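Local coordinates for proto-oncogene tyrosine-protein kinase receptor Ret (Danio rerio, PDB 7AMK) that is a receptor tyrosine kinase whose cadherin-like extracellular domains probably take part in recognising GDNF bound to the co-receptor GFR alpha 1, at residues F248-G253 with V357-V362; E242-E247 with T254-L259; S326-R331 with N463-K468. The protein carries 4 engineered substitutions. All coordinates share one frame; numbering follows the deposited sequence.

Interaction 1: F248-G253 with V357-V362; sequences FDRSEG and VTVLPV. With NAG (2-acetamido-2-deoxy-beta-D-glucopyranose), chain D.
R250 reaches across to the carbonyl of L360, and this is the clear polar link between the two segments. NH2 donates to L360 O over 2.8 Å with a somewhat bent N-H...O angle of 139°. The oxygen lies in the guanidinium plane, at its edge, while NH2 sits tilted from the carbonyl plane of L360. The arginine chain runs extended through chi2 to CD, and chi3 (108°) turns NE off that line. NE adds a weak bond to E247 O.

Two valine methyls pack against the guanidinium, obliquely to its plane. V362 CG2 comes within 3.7 Å of R250 NE, the two side chains lying alongside with reversed sense, and V359 CG1 lies 3.7 Å from R250 NH2. The apolar pair across the contact is looser: CD1 of the F248 ring is 4.4 Å from V362 CG1.

Within the loop, D249 makes an Asx turn: its OD1 accepts the backbone N of S251 at 3.2 Å. Beyond it, E252 meets an N-acetylglucosamine of a glycan, probably carried by N324 of an Asn-X-Ser sequon; E252 OE2 and NAG O7 are 2.5 Å apart, close enough to suggest a proton held by the acid.

The arrangement belongs to the cadherin-like sandwich of the third domain. Residues 248-253 bridge strand 241-246 and strand 255-263, which lie in different sheets, and 357-359 finish strand 350-359, flanked by strands 241-246 and 331-341. On the side of the fourth domain, F248 packs on N392, K395 and F396, while backbone bonds join F248 and R250 to K397.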
# COMPACT_ATOMS: atom_id res chain seq x y z
N PHE A 248 -11.82 -2.60 -10.24
CA PHE A 248 -12.50 -1.94 -9.13
C PHE A 248 -11.61 -0.95 -8.40
O PHE A 248 -12.12 -0.07 -7.71
CB PHE A 248 -13.04 -2.99 -8.15
CG PHE A 248 -14.05 -3.90 -8.77
CD1 PHE A 248 -15.32 -3.44 -9.08
CD2 PHE A 248 -13.73 -5.21 -9.07
CE1 PHE A 248 -16.25 -4.27 -9.67
CE2 PHE A 248 -14.66 -6.04 -9.66
CZ PHE A 248 -15.91 -5.58 -9.96
N ASP A 249 -10.29 -1.06 -8.54
CA ASP A 249 -9.35 -0.10 -7.96
C ASP A 249 -8.84 0.79 -9.08
O ASP A 249 -8.01 0.36 -9.89
CB ASP A 249 -8.19 -0.79 -7.25
CG ASP A 249 -7.19 0.20 -6.66
OD1 ASP A 249 -7.03 1.32 -7.20
OD2 ASP A 249 -6.55 -0.14 -5.64
N ARG A 250 -9.27 2.04 -9.08
CA ARG A 250 -8.85 2.99 -10.09
C ARG A 250 -8.30 4.27 -9.48
O ARG A 250 -8.29 5.31 -10.15
CB ARG A 250 -10.02 3.30 -11.03
CG ARG A 250 -11.10 2.24 -11.02
CD ARG A 250 -12.24 2.58 -11.97
NE ARG A 250 -12.24 1.74 -13.16
CZ ARG A 250 -11.95 2.18 -14.38
NH1 ARG A 250 -11.62 3.43 -14.60
NH2 ARG A 250 -12.01 1.34 -15.41
N SER A 251 -7.86 4.24 -8.22
CA SER A 251 -7.46 5.46 -7.53
C SER A 251 -6.04 5.85 -7.92
O SER A 251 -5.19 4.99 -8.15
CB SER A 251 -7.57 5.31 -6.01
OG SER A 251 -6.83 4.21 -5.51
N GLU A 252 -5.80 7.15 -8.02
CA GLU A 252 -4.47 7.60 -8.39
C GLU A 252 -3.46 7.20 -7.32
O GLU A 252 -3.80 7.10 -6.13
CB GLU A 252 -4.45 9.11 -8.60
CG GLU A 252 -5.01 9.85 -7.40
CD GLU A 252 -4.75 11.34 -7.47
OE1 GLU A 252 -3.57 11.73 -7.63
OE2 GLU A 252 -5.72 12.12 -7.38
N GLY A 253 -2.21 6.97 -7.74
CA GLY A 253 -1.13 6.62 -6.84
C GLY A 253 -1.02 5.15 -6.51
O GLY A 253 0.06 4.70 -6.08
N VAL A 357 -1.57 -4.54 -20.03
CA VAL A 357 -2.58 -3.86 -19.22
C VAL A 357 -3.97 -4.17 -19.75
O VAL A 357 -4.26 -3.95 -20.93
CB VAL A 357 -2.34 -2.34 -19.18
CG1 VAL A 357 -3.42 -1.66 -18.33
CG2 VAL A 357 -0.92 -2.03 -18.69
N THR A 358 -4.84 -4.65 -18.86
CA THR A 358 -6.27 -4.77 -19.13
C THR A 358 -7.01 -3.79 -18.23
O THR A 358 -6.90 -3.88 -17.00
CB THR A 358 -6.75 -6.20 -18.88
OG1 THR A 358 -6.28 -7.06 -19.92
CG2 THR A 358 -8.28 -6.26 -18.84
N VAL A 359 -7.74 -2.86 -18.83
CA VAL A 359 -8.59 -1.93 -18.09
C VAL A 359 -10.04 -2.27 -18.42
O VAL A 359 -10.51 -2.02 -19.54
CB VAL A 359 -8.27 -0.47 -18.42
CG1 VAL A 359 -9.18 0.48 -17.60
CG2 VAL A 359 -6.79 -0.17 -18.17
N LEU A 360 -10.75 -2.87 -17.45
CA LEU A 360 -12.16 -3.15 -17.66
C LEU A 360 -13.00 -1.98 -17.17
O LEU A 360 -12.58 -1.24 -16.28
CB LEU A 360 -12.58 -4.40 -16.91
CG LEU A 360 -11.64 -5.60 -17.01
CD1 LEU A 360 -11.90 -6.53 -15.85
CD2 LEU A 360 -11.87 -6.33 -18.31
N PRO A 361 -14.17 -1.80 -17.76
CA PRO A 361 -15.12 -0.82 -17.24
C PRO A 361 -15.81 -1.32 -15.98
O PRO A 361 -15.93 -2.52 -15.75
CB PRO A 361 -16.14 -0.68 -18.39
CG PRO A 361 -16.14 -2.04 -19.00
CD PRO A 361 -14.71 -2.51 -18.94
N VAL A 362 -16.27 -0.38 -15.18
CA VAL A 362 -16.95 -0.72 -13.94
C VAL A 362 -18.41 -0.26 -14.06
O VAL A 362 -18.68 0.96 -14.09
CB VAL A 362 -16.26 -0.12 -12.72
CG1 VAL A 362 -17.11 -0.28 -11.49
CG2 VAL A 362 -14.88 -0.80 -12.54
C1 NAG D . -9.53 10.38 -6.68
C2 NAG D . -10.08 11.79 -6.42
C3 NAG D . -9.80 12.22 -4.98
C4 NAG D . -10.32 11.18 -3.99
C5 NAG D . -9.77 9.80 -4.34
C6 NAG D . -10.36 8.69 -3.49
C7 NAG D . -8.36 13.38 -7.21
C8 NAG D . -7.98 14.33 -8.30
N2 NAG D . -9.53 12.75 -7.37
O3 NAG D . -10.42 13.48 -4.75
O4 NAG D . -9.93 11.51 -2.67
O5 NAG D . -10.07 9.47 -5.70
O6 NAG D . -11.63 8.28 -3.99
O7 NAG D . -7.65 13.19 -6.23

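Interaction 2: E242-E247 with T254-L259. With FUC (alpha-L-fucopyranose), chain F.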
# COMPACT_ATOMS: atom_id res chain seq x y z
N GLU A 242 4.67 -8.05 -17.15
CA GLU A 242 3.79 -8.07 -15.99
C GLU A 242 2.37 -7.85 -16.48
O GLU A 242 2.10 -6.89 -17.21
CB GLU A 242 4.22 -7.01 -14.98
CG GLU A 242 3.38 -6.96 -13.72
CD GLU A 242 3.63 -8.15 -12.81
OE1 GLU A 242 4.28 -9.12 -13.26
OE2 GLU A 242 3.18 -8.10 -11.64
N ASP A 243 1.46 -8.75 -16.10
CA ASP A 243 0.05 -8.61 -16.42
C ASP A 243 -0.62 -7.71 -15.39
O ASP A 243 -0.52 -7.95 -14.18
CB ASP A 243 -0.64 -9.98 -16.46
CG ASP A 243 -0.26 -10.81 -17.69
OD1 ASP A 243 0.46 -10.32 -18.59
OD2 ASP A 243 -0.70 -11.98 -17.77
N VAL A 244 -1.29 -6.66 -15.87
CA VAL A 244 -1.94 -5.69 -15.01
C VAL A 244 -3.42 -5.62 -15.35
O VAL A 244 -3.80 -5.49 -16.52
CB VAL A 244 -1.30 -4.30 -15.14
CG1 VAL A 244 -2.25 -3.25 -14.56
CG2 VAL A 244 0.05 -4.29 -14.45
N LEU A 245 -4.26 -5.72 -14.32
CA LEU A 245 -5.70 -5.55 -14.44
C LEU A 245 -6.09 -4.29 -13.68
O LEU A 245 -5.74 -4.14 -12.51
CB LEU A 245 -6.46 -6.76 -13.90
CG LEU A 245 -8.00 -6.67 -14.02
CD1 LEU A 245 -8.44 -6.59 -15.47
CD2 LEU A 245 -8.75 -7.79 -13.29
N VAL A 246 -6.79 -3.39 -14.36
CA VAL A 246 -7.41 -2.23 -13.74
C VAL A 246 -8.92 -2.43 -13.79
O VAL A 246 -9.52 -2.47 -14.87
CB VAL A 246 -7.04 -0.92 -14.44
CG1 VAL A 246 -7.68 0.25 -13.70
CG2 VAL A 246 -5.54 -0.78 -14.53
N GLU A 247 -9.54 -2.53 -12.61
CA GLU A 247 -10.97 -2.76 -12.52
C GLU A 247 -11.54 -1.94 -11.37
O GLU A 247 -11.69 -0.72 -11.49
CB GLU A 247 -11.28 -4.26 -12.36
CG GLU A 247 -12.79 -4.60 -12.40
CD GLU A 247 -13.07 -6.09 -12.61
OE1 GLU A 247 -12.15 -6.92 -12.43
OE2 GLU A 247 -14.22 -6.42 -12.97
N THR A 254 -2.08 4.37 -6.68
CA THR A 254 -2.02 2.94 -6.44
C THR A 254 -1.10 2.27 -7.46
O THR A 254 -1.02 2.67 -8.62
CB THR A 254 -3.42 2.32 -6.50
OG1 THR A 254 -4.12 2.81 -7.65
CG2 THR A 254 -4.20 2.67 -5.23
N VAL A 255 -0.39 1.23 -7.01
CA VAL A 255 0.56 0.49 -7.83
C VAL A 255 -0.10 -0.79 -8.32
O VAL A 255 -0.65 -1.56 -7.52
CB VAL A 255 1.84 0.17 -7.04
CG1 VAL A 255 2.79 -0.73 -7.86
CG2 VAL A 255 2.53 1.47 -6.64
N PHE A 256 -0.05 -1.03 -9.63
CA PHE A 256 -0.74 -2.17 -10.21
C PHE A 256 0.18 -3.28 -10.68
O PHE A 256 -0.31 -4.33 -11.10
CB PHE A 256 -1.62 -1.71 -11.39
CG PHE A 256 -2.82 -0.92 -10.96
CD1 PHE A 256 -2.73 0.45 -10.74
CD2 PHE A 256 -4.03 -1.55 -10.75
CE1 PHE A 256 -3.84 1.17 -10.33
CE2 PHE A 256 -5.14 -0.83 -10.35
CZ PHE A 256 -5.04 0.54 -10.14
N GLY A 257 1.49 -3.07 -10.65
CA GLY A 257 2.42 -4.07 -11.13
C GLY A 257 3.82 -3.70 -10.74
O GLY A 257 4.13 -2.52 -10.51
N THR A 258 4.67 -4.71 -10.64
CA THR A 258 6.05 -4.47 -10.25
C THR A 258 6.97 -5.38 -11.03
O THR A 258 6.79 -6.61 -11.01
CB THR A 258 6.24 -4.67 -8.74
OG1 THR A 258 5.30 -3.84 -8.04
CG2 THR A 258 7.67 -4.31 -8.33
N LEU A 259 7.95 -4.79 -11.71
CA LEU A 259 9.00 -5.54 -12.39
C LEU A 259 10.36 -5.18 -11.78
O LEU A 259 10.65 -4.01 -11.51
CB LEU A 259 9.00 -5.26 -13.90
CG LEU A 259 7.90 -5.92 -14.74
CD1 LEU A 259 7.96 -5.46 -16.19
CD2 LEU A 259 8.00 -7.44 -14.67
C1 FUC F . -5.75 -12.06 -18.28
C2 FUC F . -5.33 -13.35 -17.58
C3 FUC F . -3.98 -13.15 -16.85
C4 FUC F . -4.08 -11.98 -15.87
C5 FUC F . -4.63 -10.73 -16.60
C6 FUC F . -4.97 -9.60 -15.65
O2 FUC F . -5.28 -14.43 -18.49
O3 FUC F . -3.62 -14.31 -16.10
O4 FUC F . -4.93 -12.31 -14.78
O5 FUC F . -5.83 -11.01 -17.35
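V244 holds CG1 anti to its backbone N (chi1 163°), and F256 turns CG anti to its own carbonyl carbon (chi1 -71°); with these settings V244 CG1 lies 3.6 Å from F256 CB. The two side chains cross at about a right angle. Their strands, 242-246 and 255-259, run antiparallel at 177° but sit in different sheets of a cadherin-like beta sandwich, so they meet through side chains packed on each other and on the facing backbone, with no hydrogen bond between the two segments. The other methyl, V244 CG2, comes to 3.4 Å from F256 O.

The F256 ring is covered on one face by V246 CG2, which stands 4.1 Å from CD2 and is offset toward the rim. L245 O comes obliquely to the same CD2. Further along, E242 CB rests on L259 CD2 at 3.8 Å. G257 has no side chain, and E242 CG and V244 CG2 both lie close to its CA. L259 also packs on L353 and F355 of strand 350-359.

Outward from the sheet, D243 and L245 line the fucose of an N-linked glycan, probably on N356, with L245 CB 3.7 Å from FUC C6 and D243 OD2 3.6 Å from FUC C3.

Interaction 3: S326-R331 with N463-K468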
# COMPACT_ATOMS: atom_id res chain seq x y z
N SER A 326 -11.81 7.03 -15.22
CA SER A 326 -13.26 6.95 -15.32
C SER A 326 -13.69 5.49 -15.37
O SER A 326 -13.03 4.65 -15.97
CB SER A 326 -13.74 7.70 -16.56
OG SER A 326 -15.10 7.42 -16.80
N VAL A 327 -14.80 5.19 -14.70
CA VAL A 327 -15.29 3.82 -14.71
C VAL A 327 -15.79 3.38 -16.07
O VAL A 327 -16.00 2.18 -16.27
CB VAL A 327 -16.40 3.66 -13.66
CG1 VAL A 327 -15.85 4.00 -12.29
CG2 VAL A 327 -17.60 4.55 -14.00
N THR A 328 -15.96 4.30 -17.03
CA THR A 328 -16.41 3.92 -18.36
C THR A 328 -15.27 3.52 -19.29
O THR A 328 -15.53 2.90 -20.33
CB THR A 328 -17.24 5.05 -19.01
OG1 THR A 328 -16.43 6.20 -19.25
CG2 THR A 328 -18.41 5.44 -18.12
N GLU A 329 -14.02 3.80 -18.93
CA GLU A 329 -12.89 3.50 -19.80
C GLU A 329 -12.60 2.01 -19.87
O GLU A 329 -12.67 1.28 -18.87
CB GLU A 329 -11.64 4.25 -19.33
CG GLU A 329 -11.47 5.64 -19.95
N GLN A 330 -12.26 1.55 -21.07
CA GLN A 330 -12.03 0.13 -21.33
C GLN A 330 -10.98 0.04 -22.42
O GLN A 330 -11.25 0.40 -23.57
CB GLN A 330 -13.32 -0.55 -21.75
CG GLN A 330 -13.12 -1.92 -22.37
CD GLN A 330 -14.39 -2.49 -22.97
OE1 GLN A 330 -15.47 -1.92 -22.82
NE2 GLN A 330 -14.26 -3.62 -23.66
N ARG A 331 -9.78 -0.42 -22.07
CA ARG A 331 -8.71 -0.50 -23.06
C ARG A 331 -7.72 -1.57 -22.65
O ARG A 331 -7.50 -1.82 -21.46
CB ARG A 331 -7.99 0.85 -23.23
CG ARG A 331 -8.90 2.00 -23.66
CD ARG A 331 -8.18 3.34 -23.63
NE ARG A 331 -9.07 4.44 -23.99
N ASN A 463 -18.66 10.85 -14.02
CA ASN A 463 -19.47 10.79 -15.23
C ASN A 463 -20.94 11.08 -15.00
O ASN A 463 -21.70 11.16 -15.98
CB ASN A 463 -19.34 9.41 -15.90
CG ASN A 463 -17.91 9.06 -16.22
OD1 ASN A 463 -17.18 8.57 -15.36
ND2 ASN A 463 -17.50 9.32 -17.46
N LYS A 464 -21.38 11.23 -13.76
CA LYS A 464 -22.77 11.53 -13.45
C LYS A 464 -23.70 10.37 -13.82
O LYS A 464 -24.89 10.58 -14.08
CB LYS A 464 -23.21 12.83 -14.15
N LEU A 465 -23.17 9.15 -13.85
CA LEU A 465 -24.01 7.97 -14.05
C LEU A 465 -24.83 7.68 -12.80
O LEU A 465 -24.33 7.73 -11.68
CB LEU A 465 -23.14 6.76 -14.38
CG LEU A 465 -22.28 6.88 -15.63
CD1 LEU A 465 -21.16 5.84 -15.62
CD2 LEU A 465 -23.18 6.72 -16.85
N GLN A 466 -26.12 7.37 -13.01
CA GLN A 466 -27.05 7.15 -11.91
C GLN A 466 -27.61 5.73 -11.98
O GLN A 466 -27.80 5.16 -13.06
CB GLN A 466 -28.23 8.15 -11.95
CG GLN A 466 -27.97 9.53 -11.30
CD GLN A 466 -29.25 10.37 -11.12
OE1 GLN A 466 -30.29 10.11 -11.74
NE2 GLN A 466 -29.18 11.39 -10.27
N ALA A 467 -27.87 5.16 -10.80
CA ALA A 467 -28.59 3.90 -10.65
C ALA A 467 -29.67 4.07 -9.59
O ALA A 467 -29.50 4.83 -8.64
CB ALA A 467 -27.66 2.75 -10.25
N LYS A 468 -30.79 3.39 -9.77
CA LYS A 468 -31.84 3.47 -8.77
C LYS A 468 -32.20 2.07 -8.32
O LYS A 468 -31.96 1.09 -9.04
CB LYS A 468 -33.08 4.20 -9.30
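S326 makes an ST turn, its OG accepting from T328 N, and with T328 it meets N463 and L465, joining the third cadherin-like domain to the fourth. The 326-329 backbone is a type I beta turn, and inside it S326 OG accepts twice: from T328 N at 3.2 Å, nearly straight at 167°, and from T328 OG1 at 3.0 Å. Both T328 donors therefore converge on one serine hydroxyl. With OG anti to the backbone N of S326 (chi1 169°), the hydroxyl is also turned to N463.

Polar contact with the fourth domain comes through the N463 side-chain amide, which lies against S326 OG and meets T328 tip to tip. The N463 backbone N is held by E460 OE1 within its own domain.

Apolar contact is left to L465, which follows N463 and K464 in the loop leading into strand 466-475. Its side chain passes V327 pointing the other way and crosses T328 obliquely. V327, for its part, also packs on R250 and I399. A single methyl, L465 CD1, makes both touches: 4.1 Å to V327 CG2 and 3.7 Å to T328 CG2.

Following the chain from the N terminus, interaction 2 closes first, bringing 254-259 back to 242-247 over a short loop. That loop carries 248-253, the opening segment of interaction 1, which closes only at 357-362, so interactions 1 and 2 cross. Interaction 3 opens at 326-331, before interaction 1 has closed, and reaches on to 463-468; it crosses interaction 1 but follows interaction 2 in series. Interaction 1 is the hub: T358 N lies 2.7 Å from V244 O, and V362 N 2.8 Å from V327 O, both probable hydrogen bonds. Interaction 2 joins the two sheets of the third domain, and interaction 3 ties that domain to the fourth.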